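PDB 3OKP: GDP-mannose-dependent alpha-(1-6)-phosphatidylinositol monomannoside mannosyltransferase from Corynebacterium glutamicum, which is a glycosyltransferase of the GT-B clan, built from two Rossmann-like domains and modelled with guanosine-5'-diphosphate-alpha-D-mannose bound. Local coordinates for residues A[197-202]-A[227-232]; A[220-225]-A[330-335]; A[37-42]-A[56-61]; A[4-9]-A[83-88]. All blocks are in the same frame, centred on the assembly; numbering follows the deposited sequence.

Overall arrangement
The four contacts fall into two groups, one in each half of the GT-B fold. Interactions 3 and 4 lie in the N-terminal half. Their centres are about 12 Å apart, and both reach one parallel sheet, in which strands 37-42 and 7-11 are neighbours. Interaction 3 is nested in the chain loop closed by interaction 4. Interactions 1 and 2 come later and lie in the other half, with centres about 13 Å apart. Helix 213-226 supplies one side of interaction 2 and links strands 200-204 and 231-235, which interaction 1 joins. The groups sit on opposite sides of the chain's centre, the centres of interactions 1 and 3 being about 47 Å apart. Each group packs its own domain.

Interaction 1. Residues A[197-202]-A[227-232]; sequences TTPVIA and RPDAQL
Val200 pairs with Gln231, and Ile201 with Leu232, as parallel neighbours in a beta sheet. Gln231 N donates to Pro199 O at 2.8 Å, and Ile201 N donates to Gln231 O. Both bonds are nearly straight.

Pro199, just ahead of strand 200-204, carries much of the side-chain contact. Its CB lies 4.0 Å from Ala230 CB. Its CG sits over one face of the Arg227 guanidinium, 3.6 Å from Arg227 NH2. Its CD is 3.4 Å from Asp229 OD2, and the two side chains cross at about a right angle. Asp229 CG stands between its own backbone N and carbonyl carbon (chi1 59°), and there it packs against Pro199 CD.

A water joins the polar groups beside the proline. It accepts from Arg227 NH2 at 2.9 Å, in the plane of the guanidinium. Thr197 O and Asp229 OD2 are among the acceptors in reach of its two protons. Arg227 NH1 forms a salt bridge with Asp343.

On one face of the sheet, Ile201 CG2 meets Leu232 CD1 at 3.9 Å, and helices 213-226 and 331-342 cover this side through Met220 and Leu338. On the other lie Val200 and Gln231. Gln231 CG rests 3.9 Å from Thr198 CG2, while its amide bonds to Lys256 and Gln253.

Strand 200-204, helix 213-226 and strand 231-235 form a beta-alpha-beta unit of the C-terminal Rossmann-like domain, with the side chain of Leu232 about 13 Å from the bound guanosine-5'-diphosphate-alpha-D-mannose.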
loop_
_atom_site.group_PDB
_atom_site.type_symbol
_atom_site.label_atom_id
_atom_site.label_comp_id
_atom_site.label_asym_id
_atom_site.label_seq_id
_atom_site.Cartn_x
_atom_site.Cartn_y
_atom_site.Cartn_z
ATOM N N THR A 197 -30.817 -2.612 7.188
ATOM C CA THR A 197 -30.740 -1.993 8.514
ATOM C C THR A 197 -29.574 -2.485 9.379
ATOM O O THR A 197 -29.261 -1.866 10.399
ATOM C CB THR A 197 -32.066 -2.149 9.301
ATOM O OG1 THR A 197 -32.391 -3.539 9.436
ATOM C CG2 THR A 197 -33.205 -1.423 8.593
ATOM N N THR A 198 -28.936 -3.582 8.969
ATOM C CA THR A 198 -27.820 -4.166 9.724
ATOM C C THR A 198 -26.638 -3.195 9.844
ATOM O O THR A 198 -26.139 -2.707 8.827
ATOM C CB THR A 198 -27.324 -5.487 9.083
ATOM O OG1 THR A 198 -28.442 -6.327 8.773
ATOM C CG2 THR A 198 -26.374 -6.236 10.019
ATOM N N PRO A 199 -26.194 -2.908 11.088
ATOM C CA PRO A 199 -24.974 -2.129 11.283
ATOM C C PRO A 199 -23.765 -2.994 10.936
ATOM O O PRO A 199 -23.585 -4.069 11.513
ATOM C CB PRO A 199 -24.991 -1.795 12.789
ATOM C CG PRO A 199 -26.360 -2.182 13.280
ATOM C CD PRO A 199 -26.804 -3.284 12.373
ATOM N N VAL A 200 -22.963 -2.537 9.981
ATOM C CA VAL A 200 -21.860 -3.338 9.460
ATOM C C VAL A 200 -20.527 -2.600 9.579
ATOM O O VAL A 200 -20.353 -1.509 9.017
ATOM C CB VAL A 200 -22.104 -3.765 7.984
ATOM C CG1 VAL A 200 -20.895 -4.517 7.431
ATOM C CG2 VAL A 200 -23.362 -4.624 7.864
ATOM N N ILE A 201 -19.604 -3.207 10.320
ATOM C CA ILE A 201 -18.234 -2.722 10.446
ATOM C C ILE A 201 -17.322 -3.698 9.712
ATOM O O ILE A 201 -17.311 -4.897 10.010
ATOM C CB ILE A 201 -17.783 -2.625 11.927
ATOM C CG1 ILE A 201 -18.789 -1.816 12.757
ATOM C CG2 ILE A 201 -16.370 -2.031 12.022
ATOM C CD1 ILE A 201 -18.760 -2.127 14.260
ATOM N N ALA A 202 -16.570 -3.185 8.744
ATOM C CA ALA A 202 -15.674 -4.025 7.951
ATOM C C ALA A 202 -14.212 -3.788 8.307
ATOM O O ALA A 202 -13.772 -2.644 8.454
ATOM C CB ALA A 202 -15.905 -3.797 6.463
ATOM N N ARG A 227 -26.139 -1.590 20.008
ATOM C CA ARG A 227 -26.725 -1.991 18.731
ATOM C C ARG A 227 -26.616 -3.515 18.571
ATOM O O ARG A 227 -25.661 -4.009 17.967
ATOM C CB ARG A 227 -26.024 -1.273 17.567
ATOM C CG ARG A 227 -26.057 0.269 17.620
ATOM C CD ARG A 227 -27.472 0.839 17.450
ATOM N NE ARG A 227 -28.072 0.447 16.174
ATOM C CZ ARG A 227 -27.944 1.127 15.039
ATOM N NH1 ARG A 227 -27.236 2.251 15.006
ATOM N NH2 ARG A 227 -28.520 0.677 13.931
ATOM N N PRO A 228 -27.590 -4.266 19.130
ATOM C CA PRO A 228 -27.528 -5.734 19.239
ATOM C C PRO A 228 -27.339 -6.525 17.935
ATOM O O PRO A 228 -26.897 -7.675 17.983
ATOM C CB PRO A 228 -28.866 -6.089 19.898
ATOM C CG PRO A 228 -29.230 -4.859 20.663
ATOM C CD PRO A 228 -28.827 -3.742 19.739
ATOM N N ASP A 229 -27.670 -5.920 16.797
ATOM C CA ASP A 229 -27.513 -6.582 15.498
ATOM C C ASP A 229 -26.246 -6.159 14.732
ATOM O O ASP A 229 -26.072 -6.520 13.565
ATOM C CB ASP A 229 -28.775 -6.400 14.633
ATOM C CG ASP A 229 -29.110 -4.934 14.361
ATOM O OD1 ASP A 229 -28.722 -4.054 15.160
ATOM O OD2 ASP A 229 -29.771 -4.660 13.336
ATOM N N ALA A 230 -25.362 -5.414 15.398
ATOM C CA ALA A 230 -24.115 -4.943 14.787
ATOM C C ALA A 230 -23.190 -6.101 14.427
ATOM O O ALA A 230 -22.986 -7.014 15.226
ATOM C CB ALA A 230 -23.400 -3.961 15.707
ATOM N N GLN A 231 -22.634 -6.050 13.221
ATOM C CA GLN A 231 -21.769 -7.113 12.724
ATOM C C GLN A 231 -20.378 -6.591 12.409
ATOM O O GLN A 231 -20.218 -5.616 11.659
ATOM C CB GLN A 231 -22.369 -7.775 11.476
ATOM C CG GLN A 231 -23.706 -8.474 11.708
ATOM C CD GLN A 231 -23.587 -9.718 12.576
ATOM O OE1 GLN A 231 -22.584 -10.435 12.526
ATOM N NE2 GLN A 231 -24.615 -9.981 13.372
ATOM N N LEU A 232 -19.381 -7.243 12.997
ATOM C CA LEU A 232 -17.987 -7.006 12.653
ATOM C C LEU A 232 -17.537 -8.069 11.662
ATOM O O LEU A 232 -17.514 -9.265 11.978
ATOM C CB LEU A 232 -17.098 -7.024 13.903
ATOM C CG LEU A 232 -15.576 -6.918 13.716
ATOM C CD1 LEU A 232 -15.170 -5.624 13.010
ATOM C CD2 LEU A 232 -14.868 -7.038 15.057
HETATM O O HOH W 1 -29.899 -1.765 13.332
HETATM O O HOH W 2 -29.895 -7.068 11.021
#

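Interaction 2. Residues A[220-225]-A[330-335]; sequences MPQVIA and DVDKLS
Gln222 and Val223 of helix 213-226 both meet Ser335 of helix 331-342. Gln222 lays its aliphatic part against the serine, with Gln222 CB 3.8 Å from Ser335 CB. Further out, Gln222 CD is 3.5 Å from Ser335 OG. The amide then reaches the Asp332 carboxylate, with Gln222 CD 3.8 Å from Asp332 OD1. These two flat groups stand almost perpendicular, their planes 89° apart. Val223 approaches deeper in the contact. Its CG2 branch, beside the backbone N, lies 4.0 Å from Ser335 CB.

The two helix segments run in roughly the same direction. Their axes come within 9.1 Å and cross at -39°. The small serine lies at the closest backbone approach, opposite Val223. This is helix-helix packing on one side of the parallel sheet in the C-terminal Rossmann-like domain of the GT-B fold.

Ser335 OG sits between its own backbone N and carbonyl carbon (chi1 64°), turned back to its own helix, 3.1 Å from both Val331 O and Asp332 O.

At the start of this helix, Asp330 is the N-cap. Its OD1 accepts from Lys333 N at 3.3 Å, from above the carboxylate plane. On the other helix, the bonding to the preceding turn lapses at Pro221 and Gln222, giving a kink. Towards the core, Val223 packs on Leu338 and Leu342, and Ser335 on Ala219.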
loop_
_atom_site.group_PDB
_atom_site.type_symbol
_atom_site.label_atom_id
_atom_site.label_comp_id
_atom_site.label_asym_id
_atom_site.label_seq_id
_atom_site.Cartn_x
_atom_site.Cartn_y
_atom_site.Cartn_z
ATOM N N MET A 220 -16.178 -4.811 20.820
ATOM C CA MET A 220 -17.516 -5.255 20.404
ATOM C C MET A 220 -18.603 -5.359 21.501
ATOM O O MET A 220 -19.734 -4.948 21.255
ATOM C CB MET A 220 -17.469 -6.524 19.539
ATOM C CG MET A 220 -17.036 -6.279 18.086
ATOM S SD MET A 220 -17.993 -5.038 17.172
ATOM C CE MET A 220 -19.510 -5.933 16.848
ATOM N N PRO A 221 -18.276 -5.914 22.696
ATOM C CA PRO A 221 -19.330 -6.031 23.718
ATOM C C PRO A 221 -20.129 -4.743 23.957
ATOM O O PRO A 221 -21.358 -4.796 24.041
ATOM C CB PRO A 221 -18.558 -6.444 24.976
ATOM C CG PRO A 221 -17.394 -7.214 24.439
ATOM C CD PRO A 221 -16.998 -6.474 23.179
ATOM N N GLN A 222 -19.448 -3.601 24.050
ATOM C CA GLN A 222 -20.148 -2.320 24.221
ATOM C C GLN A 222 -20.947 -1.928 22.981
ATOM O O GLN A 222 -22.069 -1.431 23.098
ATOM C CB GLN A 222 -19.183 -1.201 24.619
ATOM C CG GLN A 222 -18.820 -1.201 26.097
ATOM C CD GLN A 222 -17.831 -0.110 26.446
ATOM O OE1 GLN A 222 -16.638 -0.370 26.612
ATOM N NE2 GLN A 222 -18.315 1.123 26.541
ATOM N N VAL A 223 -20.369 -2.162 21.801
ATOM C CA VAL A 223 -21.055 -1.896 20.532
ATOM C C VAL A 223 -22.346 -2.714 20.443
ATOM O O VAL A 223 -23.415 -2.172 20.154
ATOM C CB VAL A 223 -20.144 -2.173 19.302
ATOM C CG1 VAL A 223 -20.902 -1.945 17.993
ATOM C CG2 VAL A 223 -18.889 -1.297 19.344
ATOM N N ILE A 224 -22.235 -4.014 20.718
ATOM C CA ILE A 224 -23.370 -4.942 20.674
ATOM C C ILE A 224 -24.463 -4.551 21.668
ATOM O O ILE A 224 -25.648 -4.639 21.351
ATOM C CB ILE A 224 -22.915 -6.411 20.921
ATOM C CG1 ILE A 224 -21.974 -6.867 19.803
ATOM C CG2 ILE A 224 -24.120 -7.356 21.021
ATOM C CD1 ILE A 224 -21.082 -8.027 20.183
ATOM N N ALA A 225 -24.066 -4.121 22.865
ATOM C CA ALA A 225 -25.036 -3.703 23.879
ATOM C C ALA A 225 -25.906 -2.551 23.366
ATOM O O ALA A 225 -27.125 -2.557 23.551
ATOM C CB ALA A 225 -24.332 -3.323 25.179
ATOM N N ASP A 330 -7.408 1.514 23.410
ATOM C CA ASP A 330 -8.394 2.298 24.148
ATOM C C ASP A 330 -9.788 1.767 23.818
ATOM O O ASP A 330 -10.456 2.265 22.908
ATOM C CB ASP A 330 -8.269 3.792 23.821
ATOM C CG ASP A 330 -9.010 4.685 24.813
ATOM O OD1 ASP A 330 -9.955 4.220 25.488
ATOM O OD2 ASP A 330 -8.650 5.875 24.904
ATOM N N VAL A 331 -10.206 0.751 24.572
ATOM C CA VAL A 331 -11.459 0.029 24.330
ATOM C C VAL A 331 -12.673 0.951 24.388
ATOM O O VAL A 331 -13.520 0.923 23.488
ATOM C CB VAL A 331 -11.660 -1.147 25.332
ATOM C CG1 VAL A 331 -12.864 -1.994 24.934
ATOM C CG2 VAL A 331 -10.412 -2.017 25.413
ATOM N N ASP A 332 -12.748 1.763 25.443
ATOM C CA ASP A 332 -13.870 2.676 25.646
ATOM C C ASP A 332 -14.031 3.683 24.511
ATOM O O ASP A 332 -15.148 3.912 24.048
ATOM C CB ASP A 332 -13.755 3.403 26.993
ATOM C CG ASP A 332 -14.226 2.554 28.160
ATOM O OD1 ASP A 332 -14.710 1.422 27.936
ATOM O OD2 ASP A 332 -14.115 3.020 29.311
ATOM N N LYS A 333 -12.922 4.271 24.063
ATOM C CA LYS A 333 -12.970 5.269 22.991
ATOM C C LYS A 333 -13.322 4.642 21.637
ATOM O O LYS A 333 -14.128 5.196 20.885
ATOM C CB LYS A 333 -11.659 6.061 22.913
ATOM C CG LYS A 333 -11.649 7.205 21.891
ATOM C CD LYS A 333 -12.608 8.336 22.257
ATOM C CE LYS A 333 -12.569 9.441 21.206
ATOM N NZ LYS A 333 -13.461 10.584 21.544
ATOM N N LEU A 334 -12.724 3.488 21.343
ATOM C CA LEU A 334 -12.995 2.770 20.098
ATOM C C LEU A 334 -14.466 2.364 19.990
ATOM O O LEU A 334 -15.095 2.576 18.952
ATOM C CB LEU A 334 -12.075 1.547 19.953
ATOM C CG LEU A 334 -12.180 0.663 18.700
ATOM C CD1 LEU A 334 -12.037 1.459 17.401
ATOM C CD2 LEU A 334 -11.143 -0.449 18.756
ATOM N N SER A 335 -15.013 1.791 21.061
ATOM C CA SER A 335 -16.423 1.404 21.063
ATOM C C SER A 335 -17.328 2.639 20.985
ATOM O O SER A 335 -18.324 2.628 20.267
ATOM C CB SER A 335 -16.765 0.518 22.265
ATOM O OG SER A 335 -16.593 1.213 23.481
#

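Interaction 3. Residues A[37-42]-A[56-61]; sequences IVVFAS and LDYEVI
Val39 and Tyr58 cross obliquely, with Val39 CG2 3.7 Å from Tyr58 CE2. Ile37 lies side by side with the same tyrosine, pointing the same way, and Ile37 CG2 is 4.1 Å from Tyr58 CD2.

Val38, Phe40, Glu59 and Ile61 occupy one face of the parallel sheet. Glu59 runs alongside Val38, with Glu59 OE1 3.7 Å from Val38 CG1. Ile61, two residues on from Glu59 and on the same face, crosses Val38 obliquely, Ile61 CD1 to Val38 CG1 being 3.7 Å. Phe40 turns a ring edge towards the other backbone, and its CD1 is 3.5 Å from Ile61 O. Helix 72-84 covers this face, where Phe40 and Ile61 pack on Ile81.

The backbones bond from Val39 N to Glu59 O, from Ile61 N to Val39 O at 2.6 Å, and from Ala41 N to Ile61 O. At the start of the pairing the strands spread. A water there donates to Ile37 O at 2.7 Å and accepts from Glu59 N.

Main-chain bonds thus set the register, and the side chains add mostly apolar packing. The Glu59 carboxylate, beside Val38, finds its counter-charge in Arg85.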
loop_
_atom_site.group_PDB
_atom_site.type_symbol
_atom_site.label_atom_id
_atom_site.label_comp_id
_atom_site.label_asym_id
_atom_site.label_seq_id
_atom_site.Cartn_x
_atom_site.Cartn_y
_atom_site.Cartn_z
ATOM N N ILE A 37 9.305 3.522 -21.376
ATOM C CA ILE A 37 9.607 2.605 -20.279
ATOM C C ILE A 37 10.248 1.315 -20.782
ATOM O O ILE A 37 9.756 0.699 -21.734
ATOM C CB ILE A 37 8.327 2.235 -19.468
ATOM C CG1 ILE A 37 7.725 3.466 -18.772
ATOM C CG2 ILE A 37 8.616 1.096 -18.473
ATOM C CD1 ILE A 37 8.471 3.940 -17.513
ATOM N N VAL A 38 11.349 0.925 -20.139
ATOM C CA VAL A 38 11.945 -0.399 -20.315
ATOM C C VAL A 38 12.176 -0.998 -18.924
ATOM O O VAL A 38 12.599 -0.294 -18.008
ATOM C CB VAL A 38 13.292 -0.352 -21.096
ATOM C CG1 VAL A 38 13.802 -1.764 -21.382
ATOM C CG2 VAL A 38 13.147 0.427 -22.407
ATOM N N VAL A 39 11.879 -2.285 -18.766
ATOM C CA VAL A 39 12.098 -2.976 -17.492
ATOM C C VAL A 39 13.231 -3.993 -17.612
ATOM O O VAL A 39 13.315 -4.728 -18.599
ATOM C CB VAL A 39 10.807 -3.669 -16.968
ATOM C CG1 VAL A 39 11.067 -4.400 -15.645
ATOM C CG2 VAL A 39 9.681 -2.652 -16.792
ATOM N N PHE A 40 14.102 -4.001 -16.606
ATOM C CA PHE A 40 15.151 -5.005 -16.442
ATOM C C PHE A 40 14.855 -5.758 -15.141
ATOM O O PHE A 40 15.039 -5.225 -14.042
ATOM C CB PHE A 40 16.531 -4.322 -16.416
ATOM C CG PHE A 40 17.702 -5.270 -16.280
ATOM C CD1 PHE A 40 17.797 -6.418 -17.067
ATOM C CD2 PHE A 40 18.733 -4.986 -15.381
ATOM C CE1 PHE A 40 18.886 -7.283 -16.945
ATOM C CE2 PHE A 40 19.827 -5.841 -15.251
ATOM C CZ PHE A 40 19.904 -6.994 -16.033
ATOM N N ALA A 41 14.367 -6.991 -15.277
ATOM C CA ALA A 41 13.861 -7.754 -14.133
ATOM C C ALA A 41 14.404 -9.181 -14.063
ATOM O O ALA A 41 14.695 -9.795 -15.087
ATOM C CB ALA A 41 12.332 -7.767 -14.144
ATOM N N SER A 42 14.531 -9.699 -12.842
ATOM C CA SER A 42 14.891 -11.101 -12.618
ATOM C C SER A 42 13.806 -12.053 -13.142
ATOM O O SER A 42 12.694 -11.625 -13.468
ATOM C CB SER A 42 15.142 -11.351 -11.130
ATOM O OG SER A 42 14.005 -11.012 -10.360
ATOM N N LEU A 56 2.050 -7.282 -22.175
ATOM C CA LEU A 56 2.390 -5.878 -21.927
ATOM C C LEU A 56 2.636 -5.078 -23.212
ATOM O O LEU A 56 3.001 -5.646 -24.244
ATOM C CB LEU A 56 3.606 -5.789 -20.993
ATOM C CG LEU A 56 3.520 -6.557 -19.665
ATOM C CD1 LEU A 56 4.837 -6.483 -18.895
ATOM C CD2 LEU A 56 2.359 -6.062 -18.798
ATOM N N ASP A 57 2.422 -3.763 -23.142
ATOM C CA ASP A 57 2.704 -2.869 -24.273
ATOM C C ASP A 57 4.043 -2.132 -24.139
ATOM O O ASP A 57 4.353 -1.238 -24.932
ATOM C CB ASP A 57 1.544 -1.887 -24.533
ATOM C CG ASP A 57 1.223 -0.992 -23.334
ATOM O OD1 ASP A 57 1.789 -1.180 -22.233
ATOM O OD2 ASP A 57 0.377 -0.090 -23.504
ATOM N N TYR A 58 4.829 -2.530 -23.140
ATOM C CA TYR A 58 6.197 -2.036 -22.964
ATOM C C TYR A 58 7.192 -3.196 -22.842
ATOM O O TYR A 58 6.808 -4.320 -22.508
ATOM C CB TYR A 58 6.293 -1.093 -21.755
ATOM C CG TYR A 58 5.870 -1.709 -20.436
ATOM C CD1 TYR A 58 4.553 -1.602 -19.986
ATOM C CD2 TYR A 58 6.789 -2.385 -19.633
ATOM C CE1 TYR A 58 4.157 -2.164 -18.777
ATOM C CE2 TYR A 58 6.405 -2.950 -18.422
ATOM C CZ TYR A 58 5.091 -2.837 -18.001
ATOM O OH TYR A 58 4.712 -3.388 -16.800
ATOM N N GLU A 59 8.463 -2.912 -23.111
ATOM C CA GLU A 59 9.513 -3.933 -23.153
ATOM C C GLU A 59 9.991 -4.361 -21.765
ATOM O O GLU A 59 10.256 -3.522 -20.897
ATOM C CB GLU A 59 10.702 -3.437 -23.987
ATOM C CG GLU A 59 11.865 -4.430 -24.093
ATOM C CD GLU A 59 13.055 -3.883 -24.860
ATOM O OE1 GLU A 59 13.214 -2.641 -24.929
ATOM O OE2 GLU A 59 13.841 -4.699 -25.390
ATOM N N VAL A 60 10.097 -5.675 -21.574
ATOM C CA VAL A 60 10.712 -6.256 -20.380
ATOM C C VAL A 60 11.918 -7.092 -20.811
ATOM O O VAL A 60 11.785 -8.028 -21.603
ATOM C CB VAL A 60 9.717 -7.135 -19.569
ATOM C CG1 VAL A 60 10.395 -7.738 -18.335
ATOM C CG2 VAL A 60 8.491 -6.327 -19.157
ATOM N N ILE A 61 13.092 -6.722 -20.308
ATOM C CA ILE A 61 14.316 -7.487 -20.531
ATOM C C ILE A 61 14.560 -8.358 -19.302
ATOM O O ILE A 61 14.812 -7.849 -18.206
ATOM C CB ILE A 61 15.536 -6.569 -20.810
ATOM C CG1 ILE A 61 15.268 -5.690 -22.039
ATOM C CG2 ILE A 61 16.815 -7.399 -20.988
ATOM C CD1 ILE A 61 16.216 -4.507 -22.190
HETATM O O HOH W 3 8.954 -0.241 -24.146
#

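Interaction 4. Residues A[4-9]-A[83-88]; sequences SRKTLV and REREID
Lys6 and Asp88 are joined by two hydrogen bonds. Lys6 N donates to Asp88 OD2 at 2.8 Å, nearly straight and to the anti lone pair, away from the other oxygen. In return Asp88 N donates to Lys6 O at 2.9 Å, with a more bent geometry. One residue thus meets both the N-H and the carbonyl of Lys6. A third bond runs from Lys6 NZ to Arg85 O at 3.1 Å. The extended lysine chain spans to that carbonyl, and CG sets out anti to the backbone N (chi1 -156°).

Arg5 adds a packing contact beside these bonds. Asp88 CB lies over the centre of the Arg5 guanidinium, 3.7 Å above its plane. The guanidinium bonds elsewhere, with Arg5 NH2 donating to Asn89 OD1 and Ser111 OG.

The apolar contacts centre on Ile87. Its CG2 touches Leu8 CB at 3.7 Å. Its CD1 reaches Lys6 CG at 3.9 Å, where the two side chains cross at about a right angle.

The segment 83-88 is the end of helix 72-84 and the turn leading into strand 89-92. That strand pairs with strand 7-11, as the backbone bonds of Lys6 and Leu8 to Asn89 attest. Leu8 also packs on Ile81 and Ile82 of the helix and on Val38 of strand 37-42. The contact therefore lies where helix 72-84 returns to the parallel sheet of the N-terminal Rossmann-like domain.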
loop_
_atom_site.group_PDB
_atom_site.type_symbol
_atom_site.label_atom_id
_atom_site.label_comp_id
_atom_site.label_asym_id
_atom_site.label_seq_id
_atom_site.Cartn_x
_atom_site.Cartn_y
_atom_site.Cartn_z
ATOM N N SER A 4 10.829 13.274 -24.950
ATOM C CA SER A 4 10.467 12.488 -23.735
ATOM C C SER A 4 11.682 11.754 -23.170
ATOM O O SER A 4 12.449 11.137 -23.910
ATOM C CB SER A 4 9.347 11.492 -24.056
ATOM O OG SER A 4 9.168 10.549 -23.009
ATOM N N ARG A 5 11.849 11.832 -21.854
ATOM C CA ARG A 5 12.905 11.092 -21.172
ATOM C C ARG A 5 12.527 9.617 -21.036
ATOM O O ARG A 5 11.377 9.282 -20.732
ATOM C CB ARG A 5 13.197 11.707 -19.802
ATOM C CG ARG A 5 13.818 13.101 -19.868
ATOM C CD ARG A 5 14.024 13.699 -18.482
ATOM N NE ARG A 5 14.957 12.918 -17.669
ATOM C CZ ARG A 5 16.282 13.055 -17.690
ATOM N NH1 ARG A 5 16.856 13.948 -18.486
ATOM N NH2 ARG A 5 17.037 12.295 -16.908
ATOM N N LYS A 6 13.507 8.748 -21.265
ATOM C CA LYS A 6 13.314 7.302 -21.243
ATOM C C LYS A 6 13.823 6.715 -19.928
ATOM O O LYS A 6 14.886 7.104 -19.436
ATOM C CB LYS A 6 14.051 6.670 -22.424
ATOM C CG LYS A 6 13.518 5.323 -22.879
ATOM C CD LYS A 6 13.957 5.062 -24.314
ATOM C CE LYS A 6 13.631 3.649 -24.768
ATOM N NZ LYS A 6 14.207 3.383 -26.122
ATOM N N THR A 7 13.057 5.778 -19.371
ATOM C CA THR A 7 13.356 5.206 -18.059
ATOM C C THR A 7 13.591 3.699 -18.118
ATOM O O THR A 7 12.799 2.955 -18.705
ATOM C CB THR A 7 12.222 5.501 -17.043
ATOM O OG1 THR A 7 11.968 6.909 -16.999
ATOM C CG2 THR A 7 12.594 5.011 -15.642
ATOM N N LEU A 8 14.692 3.265 -17.507
ATOM C CA LEU A 8 14.937 1.850 -17.263
ATOM C C LEU A 8 14.608 1.535 -15.808
ATOM O O LEU A 8 15.192 2.120 -14.890
ATOM C CB LEU A 8 16.388 1.469 -17.583
ATOM C CG LEU A 8 16.828 0.019 -17.329
ATOM C CD1 LEU A 8 16.123 -0.955 -18.271
ATOM C CD2 LEU A 8 18.337 -0.110 -17.453
ATOM N N VAL A 9 13.660 0.623 -15.609
ATOM C CA VAL A 9 13.287 0.161 -14.274
ATOM C C VAL A 9 14.084 -1.101 -13.944
ATOM O O VAL A 9 13.971 -2.115 -14.641
ATOM C CB VAL A 9 11.761 -0.117 -14.164
ATOM C CG1 VAL A 9 11.385 -0.537 -12.745
ATOM C CG2 VAL A 9 10.951 1.106 -14.591
ATOM N N ARG A 83 22.878 2.245 -22.486
ATOM C CA ARG A 83 23.450 2.796 -23.710
ATOM C C ARG A 83 22.689 2.388 -24.976
ATOM O O ARG A 83 22.495 3.215 -25.869
ATOM C CB ARG A 83 24.939 2.446 -23.814
ATOM C CG ARG A 83 25.785 3.101 -22.715
ATOM C CD ARG A 83 27.251 2.722 -22.812
ATOM N NE ARG A 83 27.503 1.354 -22.355
ATOM C CZ ARG A 83 28.139 1.036 -21.231
ATOM N NH1 ARG A 83 28.608 1.982 -20.426
ATOM N NH2 ARG A 83 28.317 -0.239 -20.912
ATOM N N GLU A 84 22.246 1.132 -25.043
ATOM C CA GLU A 84 21.536 0.621 -26.224
ATOM C C GLU A 84 20.141 1.226 -26.395
ATOM O O GLU A 84 19.731 1.549 -27.513
ATOM C CB GLU A 84 21.438 -0.907 -26.190
ATOM N N ARG A 85 19.419 1.379 -25.286
ATOM C CA ARG A 85 18.075 1.951 -25.324
ATOM C C ARG A 85 18.071 3.465 -25.108
ATOM O O ARG A 85 17.005 4.072 -24.999
ATOM C CB ARG A 85 17.158 1.255 -24.309
ATOM C CG ARG A 85 16.747 -0.164 -24.687
ATOM C CD ARG A 85 15.705 -0.179 -25.812
ATOM N NE ARG A 85 15.302 -1.539 -26.164
ATOM C CZ ARG A 85 15.762 -2.222 -27.209
ATOM N NH1 ARG A 85 16.654 -1.681 -28.035
ATOM N NH2 ARG A 85 15.325 -3.455 -27.434
ATOM N N GLU A 86 19.261 4.065 -25.057
ATOM C CA GLU A 86 19.428 5.510 -24.829
ATOM C C GLU A 86 18.650 5.996 -23.597
ATOM O O GLU A 86 17.830 6.919 -23.673
ATOM C CB GLU A 86 19.066 6.316 -26.086
ATOM C CG GLU A 86 20.070 6.172 -27.229
ATOM C CD GLU A 86 19.846 7.177 -28.350
ATOM O OE1 GLU A 86 18.717 7.249 -28.885
ATOM O OE2 GLU A 86 20.808 7.891 -28.706
ATOM N N ILE A 87 18.929 5.355 -22.465
ATOM C CA ILE A 87 18.203 5.585 -21.220
ATOM C C ILE A 87 18.635 6.879 -20.522
ATOM O O ILE A 87 19.828 7.129 -20.332
ATOM C CB ILE A 87 18.357 4.367 -20.259
ATOM C CG1 ILE A 87 17.734 3.095 -20.867
ATOM C CG2 ILE A 87 17.793 4.668 -18.874
ATOM C CD1 ILE A 87 16.235 3.175 -21.178
ATOM N N ASP A 88 17.643 7.686 -20.150
ATOM C CA ASP A 88 17.850 8.935 -19.424
ATOM C C ASP A 88 17.749 8.729 -17.915
ATOM O O ASP A 88 18.594 9.213 -17.162
ATOM C CB ASP A 88 16.820 9.981 -19.871
ATOM C CG ASP A 88 16.894 10.272 -21.359
ATOM O OD1 ASP A 88 17.907 10.853 -21.802
ATOM O OD2 ASP A 88 15.936 9.924 -22.081
#